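Side-chain contacts in probable thiol peroxidase (PDB 3KEB), which probably belongs to the redoxin family and may act as a thiol peroxidase, reducing peroxides: residues Val54-Val59 with Leu67-Glu72; Glu72-Leu77 with Leu83-Ile88; Lys121-Leu126 with Ala139-Asp144. All coordinates share one frame; numbering follows the deposited sequence. Where two conformers were deposited one is given.

Contact 1: Val54-Val59 with Leu67-Glu72; sequences VTLLSV and LLLLRE
Val59 and Leu67 bring the two segments closest, with Val59 CA and Leu67 CA 5.7 Å apart. The backbones then separate, and Leu56 CA lies 8.0 Å from Leu70 CA. Val54 and Thr55 belong to a strand, Val59 lies in a loop, and Leu67-Glu72 is the first part of a helix. No hydrogen bond joins the two segments.

At the close end the branch point of Leu67 sits off the oxygen end of the Val59 carbonyl, with Leu67 CG 3.2 Å from Val59 O. Both methyls of Leu67 also lie near that oxygen, so packing is tight here. The side chains meet more loosely, with Leu67 CD2 4.2 Å from Val59 CB. Farther along, Leu56 CG stands beside the backbone N (chi1 -53°), and the two methyls fork toward different leucines of the helix. Leu56 CD2 meets Leu69 CD2 at 3.7 Å, the side chains slanting past one another. Leu56 CD1 lies 4.1 Å from Leu70 CB, and here the side chains cross nearly at right angles. Val87 borders both Leu56 and Leu70. Phe161 and Phe162 lie against Leu69.

On the helix, Arg71 and Glu72 form a salt bridge, with Arg71 NH2 2.9 Å from Glu72 OE2. On the loop, the carboxylate of Asp91 accepts hydrogen bonds from Ser58 OG and Val59 N.

This is the first strand-to-helix step of a beta-alpha-beta unit in the thioredoxin-like fold. Redoxins that use a peroxidatic cysteine carry it in this region, between the strand and the start of the helix. Neither segment, nor the loop joining them, contains a cysteine in this protein.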
loop_
_atom_site.group_PDB
_atom_site.type_symbol
_atom_site.label_atom_id
_atom_site.label_comp_id
_atom_site.label_asym_id
_atom_site.label_seq_id
_atom_site.Cartn_x
_atom_site.Cartn_y
_atom_site.Cartn_z
ATOM N N VAL A 54 10.807 -6.903 10.653
ATOM C CA VAL A 54 10.647 -5.525 10.986
ATOM C C VAL A 54 9.450 -5.006 10.245
ATOM O O VAL A 54 9.363 -5.191 9.020
ATOM C CB VAL A 54 11.898 -4.679 10.552
ATOM C CG1 VAL A 54 11.654 -3.237 10.712
ATOM C CG2 VAL A 54 13.159 -5.064 11.406
ATOM N N THR A 55 8.553 -4.368 10.986
ATOM C CA THR A 55 7.478 -3.599 10.392
ATOM C C THR A 55 7.917 -2.140 10.400
ATOM O O THR A 55 8.510 -1.649 11.365
ATOM C CB THR A 55 6.175 -3.781 11.161
ATOM O OG1 THR A 55 6.401 -3.483 12.577
ATOM C CG2 THR A 55 5.653 -5.199 10.963
ATOM N N LEU A 56 7.736 -1.491 9.255
ATOM C CA LEU A 56 8.001 -0.046 9.093
ATOM C C LEU A 56 6.685 0.586 8.721
ATOM O O LEU A 56 5.667 -0.146 8.410
ATOM C CB LEU A 56 9.055 0.213 7.988
ATOM C CG LEU A 56 10.429 -0.488 8.017
ATOM C CD1 LEU A 56 11.168 -0.328 6.693
ATOM C CD2 LEU A 56 11.245 0.023 9.164
ATOM N N LEU A 57 6.576 1.899 8.931
ATOM C CA LEU A 57 5.393 2.602 8.439
ATOM C C LEU A 57 5.309 2.477 6.945
ATOM O O LEU A 57 4.304 2.022 6.298
ATOM C CB LEU A 57 5.353 4.069 8.878
ATOM C CG LEU A 57 5.198 4.347 10.351
ATOM C CD1 LEU A 57 5.269 5.882 10.640
ATOM C CD2 LEU A 57 3.777 3.713 10.827
ATOM N N SER A 58 6.419 2.811 6.257
ATOM C CA SER A 58 6.403 2.638 4.882
ATOM C C SER A 58 7.923 2.828 4.383
ATOM O O SER A 58 8.626 3.439 5.106
ATOM C CB SER A 58 5.742 3.810 4.204
ATOM O OG SER A 58 6.102 3.941 2.786
ATOM N N VAL A 59 8.326 2.201 3.302
ATOM C CA VAL A 59 9.642 2.457 2.629
ATOM C C VAL A 59 9.754 3.854 2.000
ATOM O O VAL A 59 10.865 4.277 1.605
ATOM C CB VAL A 59 9.969 1.410 1.497
ATOM C CG1 VAL A 59 10.186 0.015 2.045
ATOM C CG2 VAL A 59 8.887 1.393 0.371
ATOM N N LEU A 67 13.151 4.591 5.793
ATOM C CA LEU A 67 14.405 4.172 5.261
ATOM C C LEU A 67 15.568 4.360 6.231
ATOM O O LEU A 67 16.518 3.583 6.179
ATOM C CB LEU A 67 14.709 4.863 3.930
ATOM C CG LEU A 67 13.830 4.379 2.763
ATOM C CD1 LEU A 67 14.398 5.126 1.481
ATOM C CD2 LEU A 67 13.792 2.883 2.531
ATOM N N LEU A 68 15.531 5.372 7.092
ATOM C CA LEU A 68 16.670 5.547 8.041
ATOM C C LEU A 68 16.745 4.393 9.022
ATOM O O LEU A 68 17.800 3.828 9.278
ATOM C CB LEU A 68 16.516 6.870 8.779
ATOM C CG LEU A 68 17.554 7.229 9.797
ATOM C CD1 LEU A 68 18.853 7.565 9.047
ATOM C CD2 LEU A 68 17.033 8.455 10.588
ATOM N N LEU A 69 15.597 4.036 9.601
ATOM C CA LEU A 69 15.541 2.900 10.476
ATOM C C LEU A 69 15.903 1.598 9.802
ATOM O O LEU A 69 16.527 0.712 10.442
ATOM C CB LEU A 69 14.123 2.758 11.020
ATOM C CG LEU A 69 13.841 1.598 12.031
ATOM C CD1 LEU A 69 14.600 1.721 13.282
ATOM C CD2 LEU A 69 12.373 1.555 12.373
ATOM N N LEU A 70 15.472 1.449 8.561
ATOM C CA LEU A 70 15.868 0.288 7.794
ATOM C C LEU A 70 17.392 0.255 7.660
ATOM O O LEU A 70 17.982 -0.808 7.772
ATOM C CB LEU A 70 15.240 0.275 6.404
ATOM C CG LEU A 70 15.502 -0.975 5.534
ATOM C CD1 LEU A 70 15.190 -2.277 6.335
ATOM C CD2 LEU A 70 14.674 -0.906 4.259
ATOM N N ARG A 71 17.990 1.420 7.371
ATOM C CA ARG A 71 19.405 1.506 7.221
ATOM C C ARG A 71 20.144 1.084 8.506
ATOM O O ARG A 71 21.183 0.374 8.451
ATOM C CB ARG A 71 19.821 2.929 6.814
ATOM C CG ARG A 71 21.354 3.113 6.592
ATOM C CD ARG A 71 21.803 4.601 6.581
ATOM N NE ARG A 71 21.891 5.135 7.953
ATOM C CZ ARG A 71 22.006 6.437 8.271
ATOM N NH1 ARG A 71 22.040 7.370 7.322
ATOM N NH2 ARG A 71 22.112 6.800 9.544
ATOM N N GLU A 72 19.670 1.545 9.660
ATOM C CA GLU A 72 20.328 1.217 10.936
ATOM C C GLU A 72 20.227 -0.300 11.200
ATOM O O GLU A 72 21.113 -0.928 11.759
ATOM C CB GLU A 72 19.680 2.033 12.074
ATOM C CG GLU A 72 19.961 3.498 11.900
ATOM C CD GLU A 72 21.421 3.786 11.851
ATOM O OE1 GLU A 72 22.046 3.539 12.900
ATOM O OE2 GLU A 72 21.947 4.204 10.781
#

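Contact 2: Glu72-Leu77 with Leu83-Ile88; sequences ETRRFL and LKLIVI
Leu77 reaches across to Leu83 and Leu85. Its CB is directed at the strand. Its CG stands beside the backbone N (chi1 -71°), and from there the two methyls part. Leu77 CD1 settles on the stem of Leu85, 3.6 Å from Leu85 CB, and it also lies 3.9 Å from Leu85 CD2. Leu77 CD2 turns to the residue just before the strand and lies 3.9 Å from Leu83 CB. In the given one of two Leu83 conformers, Leu83 CD2 also touches it.

Helix and strand run almost antiparallel, at 169°, with their axes 10.3 Å apart. This is the return half of a beta-alpha-beta crossover in the thioredoxin-like fold: the helix lies over the sheet and the chain turns back into strand 84-89. The strand is a neighbour of strand 51-55, whose Leu52 touches both Leu77 and Thr73.

One turn back from Leu77, Thr73 faces the same leucine of the strand. Its methyl CG2 is 3.9 Å from Leu85 CD1, while its hydroxyl is held by the helix, in a hydrogen bond to Leu69 O. In the conformer given, Arg74 adds a looser touch from its aliphatic part, with Arg74 CG 4.3 Å from Leu85 CD2.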
loop_
_atom_site.group_PDB
_atom_site.type_symbol
_atom_site.label_atom_id
_atom_site.label_comp_id
_atom_site.label_asym_id
_atom_site.label_seq_id
_atom_site.Cartn_x
_atom_site.Cartn_y
_atom_site.Cartn_z
ATOM N N GLU A 72 19.670 1.545 9.660
ATOM C CA GLU A 72 20.328 1.217 10.936
ATOM C C GLU A 72 20.227 -0.300 11.200
ATOM O O GLU A 72 21.113 -0.928 11.759
ATOM C CB GLU A 72 19.680 2.033 12.074
ATOM C CG GLU A 72 19.961 3.498 11.900
ATOM C CD GLU A 72 21.421 3.786 11.851
ATOM O OE1 GLU A 72 22.046 3.539 12.900
ATOM O OE2 GLU A 72 21.947 4.204 10.781
ATOM N N THR A 73 19.129 -0.864 10.783
ATOM C CA THR A 73 18.876 -2.303 10.943
ATOM C C THR A 73 19.818 -3.084 9.991
ATOM O O THR A 73 20.389 -4.081 10.410
ATOM C CB THR A 73 17.411 -2.668 10.598
ATOM O OG1 THR A 73 16.491 -1.939 11.422
ATOM C CG2 THR A 73 17.146 -4.190 10.823
ATOM N N ARG A 74 19.965 -2.646 8.744
ATOM C CA ARG A 74 20.937 -3.248 7.814
ATOM C C ARG A 74 22.349 -3.175 8.387
ATOM O O ARG A 74 23.110 -4.159 8.345
ATOM C CB ARG A 74 20.913 -2.558 6.438
ATOM C CG ARG A 74 19.604 -2.761 5.726
ATOM C CD ARG A 74 19.544 -2.179 4.292
ATOM N NE ARG A 74 19.487 -0.714 4.198
ATOM C CZ ARG A 74 20.470 0.041 3.713
ATOM N NH1 ARG A 74 20.333 1.355 3.673
ATOM N NH2 ARG A 74 21.617 -0.519 3.306
ATOM N N ARG A 75 22.721 -2.011 8.931
ATOM C CA ARG A 75 24.023 -1.856 9.523
ATOM C C ARG A 75 24.249 -2.804 10.720
ATOM O O ARG A 75 25.329 -3.429 10.842
ATOM C CB ARG A 75 24.323 -0.404 9.925
ATOM C CG ARG A 75 24.620 0.479 8.700
ATOM C CD ARG A 75 24.563 1.941 9.058
ATOM N NE ARG A 75 24.878 2.831 7.930
ATOM C CZ ARG A 75 25.079 4.136 8.069
ATOM N NH1 ARG A 75 25.026 4.690 9.286
ATOM N NH2 ARG A 75 25.369 4.883 7.007
ATOM N N PHE A 76 23.253 -2.926 11.590
ATOM C CA PHE A 76 23.335 -3.869 12.701
ATOM C C PHE A 76 23.647 -5.258 12.174
ATOM O O PHE A 76 24.494 -5.967 12.719
ATOM C CB PHE A 76 21.986 -3.930 13.380
ATOM C CG PHE A 76 21.876 -5.017 14.355
ATOM C CD1 PHE A 76 22.652 -4.988 15.521
ATOM C CD2 PHE A 76 20.995 -6.051 14.142
ATOM C CE1 PHE A 76 22.547 -6.013 16.439
ATOM C CE2 PHE A 76 20.887 -7.090 15.075
ATOM C CZ PHE A 76 21.645 -7.035 16.227
ATOM N N LEU A 77 22.924 -5.652 11.135
ATOM C CA LEU A 77 23.023 -6.995 10.557
ATOM C C LEU A 77 24.324 -7.250 9.791
ATOM O O LEU A 77 24.613 -8.406 9.429
ATOM C CB LEU A 77 21.815 -7.295 9.674
ATOM C CG LEU A 77 20.459 -7.512 10.288
ATOM C CD1 LEU A 77 19.419 -7.643 9.194
ATOM C CD2 LEU A 77 20.515 -8.723 11.175
ATOM N N LEU A 83 21.114 -13.999 9.469
ATOM C CA LEU A 83 19.831 -13.587 9.936
ATOM C C LEU A 83 19.107 -12.948 8.746
ATOM O O LEU A 83 19.599 -11.921 8.188
ATOM C CB LEU A 83 20.043 -12.604 11.072
ATOM C CG LEU A 83 19.143 -12.622 12.302
ATOM C CD1 LEU A 83 19.244 -13.943 13.022
ATOM C CD2 LEU A 83 19.518 -11.476 13.236
ATOM N N LYS A 84 17.996 -13.534 8.367
ATOM C CA LYS A 84 17.202 -13.072 7.219
ATOM C C LYS A 84 16.324 -11.882 7.642
ATOM O O LYS A 84 15.423 -12.036 8.495
ATOM C CB LYS A 84 16.328 -14.207 6.653
ATOM C CG LYS A 84 15.405 -13.837 5.542
ATOM C CD LYS A 84 16.174 -13.391 4.274
ATOM C CE LYS A 84 15.277 -12.989 3.098
ATOM N NZ LYS A 84 16.144 -12.745 1.910
ATOM N N LEU A 85 16.561 -10.742 7.017
ATOM C CA LEU A 85 15.801 -9.521 7.278
ATOM C C LEU A 85 14.544 -9.550 6.414
ATOM O O LEU A 85 14.632 -9.665 5.146
ATOM C CB LEU A 85 16.643 -8.286 6.943
ATOM C CG LEU A 85 15.942 -6.934 7.208
ATOM C CD1 LEU A 85 15.366 -6.875 8.645
ATOM C CD2 LEU A 85 16.820 -5.784 6.956
ATOM N N ILE A 86 13.395 -9.522 7.091
ATOM C CA ILE A 86 12.061 -9.534 6.466
ATOM C C ILE A 86 11.329 -8.216 6.877
ATOM O O ILE A 86 10.986 -8.016 8.054
ATOM C CB ILE A 86 11.207 -10.738 6.903
ATOM C CG1 ILE A 86 11.930 -12.059 6.543
ATOM C CG2 ILE A 86 9.853 -10.684 6.222
ATOM C CD1 ILE A 86 11.292 -13.311 7.177
ATOM N N VAL A 87 11.146 -7.328 5.904
ATOM C CA VAL A 87 10.496 -6.039 6.113
ATOM C C VAL A 87 9.048 -6.178 5.659
ATOM O O VAL A 87 8.778 -6.653 4.549
ATOM C CB VAL A 87 11.201 -4.925 5.333
ATOM C CG1 VAL A 87 10.399 -3.599 5.372
ATOM C CG2 VAL A 87 12.630 -4.715 5.862
ATOM N N ILE A 88 8.110 -5.756 6.514
ATOM C CA ILE A 88 6.694 -5.847 6.239
ATOM C C ILE A 88 6.098 -4.448 6.377
ATOM O O ILE A 88 6.349 -3.756 7.395
ATOM C CB ILE A 88 5.952 -6.830 7.175
ATOM C CG1 ILE A 88 6.617 -8.223 7.073
ATOM C CG2 ILE A 88 4.416 -6.877 6.844
ATOM C CD1 ILE A 88 6.116 -9.264 8.075
#

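Contact 3: Lys121-Leu126 with Ala139-Asp144; sequences KRYGVL and AIILAD
Tyr123 has a chi1 of -93°, away from the usual staggered values, and this turns one edge of its ring to Ile141. The isoleucine sets CG1 beside its backbone N (chi1 -57°) and then extends, which carries CD1 to that edge. Ile141 CD1 lies near the ring plane, 3.9 Å from Tyr123 CD2 and 4.0 Å from Tyr123 CE2. It therefore meets the rim of the ring, and the two side chains slant past each other. In Val125 the chi1 of -67° places CG1 beside the backbone N, where it rests 3.9 Å from Ala139 CB. The methyls of Val125 and Ala139 thus make a second, smaller patch. No hydrogen bond crosses between the segments.

The helix ends in a Schellman motif, with Gly124 as the C-prime residue at positive phi. Gly124 N bonds to Lys121 O at 3.1 Å, and Val125 N pairs with His120 O. This turn brings Tyr123 and Val125 to the same strand.

The tyrosine hydroxyl is hydrogen-bonded to Pro29 O, and Phe119 stacks on its ring. All four touching residues are buried. Strand 139-143 lies between strands 51-55 and 149-154 in the mixed sheet. The turn that follows helix 119-122 packs on one side of the strand, while Ile140 and Leu142 of the strand touch helix 164-177.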
loop_
_atom_site.group_PDB
_atom_site.type_symbol
_atom_site.label_atom_id
_atom_site.label_comp_id
_atom_site.label_asym_id
_atom_site.label_seq_id
_atom_site.Cartn_x
_atom_site.Cartn_y
_atom_site.Cartn_z
ATOM N N LYS A 121 -3.545 -7.035 13.021
ATOM C CA LYS A 121 -4.031 -7.333 14.335
ATOM C C LYS A 121 -3.316 -8.559 14.889
ATOM O O LYS A 121 -2.960 -8.597 16.072
ATOM C CB LYS A 121 -5.536 -7.529 14.308
ATOM C CG LYS A 121 -6.127 -7.685 15.702
ATOM C CD LYS A 121 -7.577 -7.134 15.750
ATOM C CE LYS A 121 -8.137 -7.237 17.168
ATOM N NZ LYS A 121 -9.613 -6.961 17.213
ATOM N N ARG A 122 -3.064 -9.554 14.027
ATOM C CA ARG A 122 -2.479 -10.822 14.425
ATOM C C ARG A 122 -1.054 -10.653 14.952
ATOM O O ARG A 122 -0.595 -11.481 15.707
ATOM C CB ARG A 122 -2.506 -11.846 13.242
ATOM C CG ARG A 122 -3.940 -12.426 12.902
ATOM C CD ARG A 122 -4.053 -13.349 11.604
ATOM N NE ARG A 122 -3.010 -14.365 11.460
ATOM C CZ ARG A 122 -2.883 -15.471 12.200
ATOM N NH1 ARG A 122 -3.758 -15.774 13.160
ATOM N NH2 ARG A 122 -1.883 -16.298 11.960
ATOM N N TYR A 123 -0.343 -9.597 14.499
ATOM C CA TYR A 123 1.037 -9.295 14.927
ATOM C C TYR A 123 1.092 -8.113 15.919
ATOM O O TYR A 123 2.167 -7.705 16.325
ATOM C CB TYR A 123 1.946 -9.017 13.733
ATOM C CG TYR A 123 2.667 -10.282 13.268
ATOM C CD1 TYR A 123 1.988 -11.284 12.638
ATOM C CD2 TYR A 123 4.030 -10.472 13.519
ATOM C CE1 TYR A 123 2.599 -12.456 12.247
ATOM C CE2 TYR A 123 4.673 -11.638 13.086
ATOM C CZ TYR A 123 3.958 -12.627 12.471
ATOM O OH TYR A 123 4.566 -13.797 12.066
ATOM N N GLY A 124 -0.072 -7.626 16.347
ATOM C CA GLY A 124 -0.125 -6.506 17.328
ATOM C C GLY A 124 0.477 -5.184 16.871
ATOM O O GLY A 124 1.140 -4.466 17.655
ATOM N N VAL A 125 0.245 -4.856 15.602
ATOM C CA VAL A 125 0.836 -3.644 15.016
ATOM C C VAL A 125 -0.212 -2.809 14.303
ATOM O O VAL A 125 0.135 -1.936 13.497
ATOM C CB VAL A 125 2.059 -3.979 14.118
ATOM C CG1 VAL A 125 3.277 -4.556 14.931
ATOM C CG2 VAL A 125 1.730 -4.922 12.922
ATOM N N LEU A 126 -1.478 -3.067 14.600
ATOM C CA LEU A 126 -2.582 -2.341 13.972
ATOM C C LEU A 126 -2.762 -0.926 14.549
ATOM O O LEU A 126 -2.985 -0.782 15.729
ATOM C CB LEU A 126 -3.901 -3.116 14.134
ATOM C CG LEU A 126 -5.210 -2.469 13.571
ATOM C CD1 LEU A 126 -5.044 -2.237 12.061
ATOM C CD2 LEU A 126 -6.462 -3.284 13.906
ATOM N N ALA A 139 7.998 -2.161 14.547
ATOM C CA ALA A 139 8.326 -3.229 15.489
ATOM C C ALA A 139 9.422 -4.123 14.932
ATOM O O ALA A 139 9.781 -4.085 13.725
ATOM C CB ALA A 139 7.054 -4.042 15.867
ATOM N N ILE A 140 10.070 -4.818 15.842
ATOM C CA ILE A 140 11.133 -5.723 15.452
ATOM C C ILE A 140 10.958 -6.982 16.184
ATOM O O ILE A 140 10.618 -6.957 17.366
ATOM C CB ILE A 140 12.558 -5.141 15.692
ATOM C CG1 ILE A 140 13.626 -6.085 15.148
ATOM C CG2 ILE A 140 12.848 -4.823 17.206
ATOM C CD1 ILE A 140 15.029 -5.330 14.953
ATOM N N ILE A 141 11.195 -8.091 15.496
ATOM C CA ILE A 141 11.096 -9.424 16.119
ATOM C C ILE A 141 12.190 -10.326 15.620
ATOM O O ILE A 141 12.321 -10.551 14.425
ATOM C CB ILE A 141 9.774 -10.123 15.750
ATOM C CG1 ILE A 141 8.573 -9.281 16.133
ATOM C CG2 ILE A 141 9.668 -11.540 16.412
ATOM C CD1 ILE A 141 7.239 -9.839 15.615
ATOM N N LEU A 142 13.009 -10.807 16.545
ATOM C CA LEU A 142 14.052 -11.779 16.267
ATOM C C LEU A 142 13.480 -13.165 16.569
ATOM O O LEU A 142 13.048 -13.449 17.710
ATOM C CB LEU A 142 15.263 -11.550 17.163
ATOM C CG LEU A 142 16.370 -12.588 17.139
ATOM C CD1 LEU A 142 17.083 -12.612 15.779
ATOM C CD2 LEU A 142 17.327 -12.363 18.368
ATOM N N ALA A 143 13.539 -14.033 15.552
ATOM C CA ALA A 143 13.054 -15.439 15.662
ATOM C C ALA A 143 14.104 -16.383 15.123
ATOM O O ALA A 143 14.864 -16.039 14.191
ATOM C CB ALA A 143 11.727 -15.646 14.907
ATOM N N ASP A 144 14.201 -17.549 15.735
ATOM C CA ASP A 144 15.117 -18.571 15.241
ATOM C C ASP A 144 14.548 -19.344 14.044
ATOM O O ASP A 144 13.461 -19.040 13.550
ATOM C CB ASP A 144 15.555 -19.486 16.376
ATOM C CG ASP A 144 14.426 -20.244 17.023
ATOM O OD1 ASP A 144 13.400 -20.516 16.364
ATOM O OD2 ASP A 144 14.625 -20.605 18.222
#

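The three contacts come in series along the chain and reach one mixed sheet. Contacts 1 and 2 have centres 9 Å apart and share helix 67-77 and Glu72. They pin its earlier and later turns to the beta-alpha-beta unit formed with strands 51-55 and 84-89. Those strands are neighbours, and Val54 probably hydrogen-bonds to Ile86 and Ile88. Contact 3 is about 14 Å from both, centre to centre. Its strand 139-143 adjoins strand 51-55 on the side away from strand 84-89. In the conformer given, Leu83 CD2 packs on Leu142 CD1, linking contacts 2 and 3. Together they tie helix 67-77 and the turn after helix 119-122 to the central sheet of the thioredoxin-like fold.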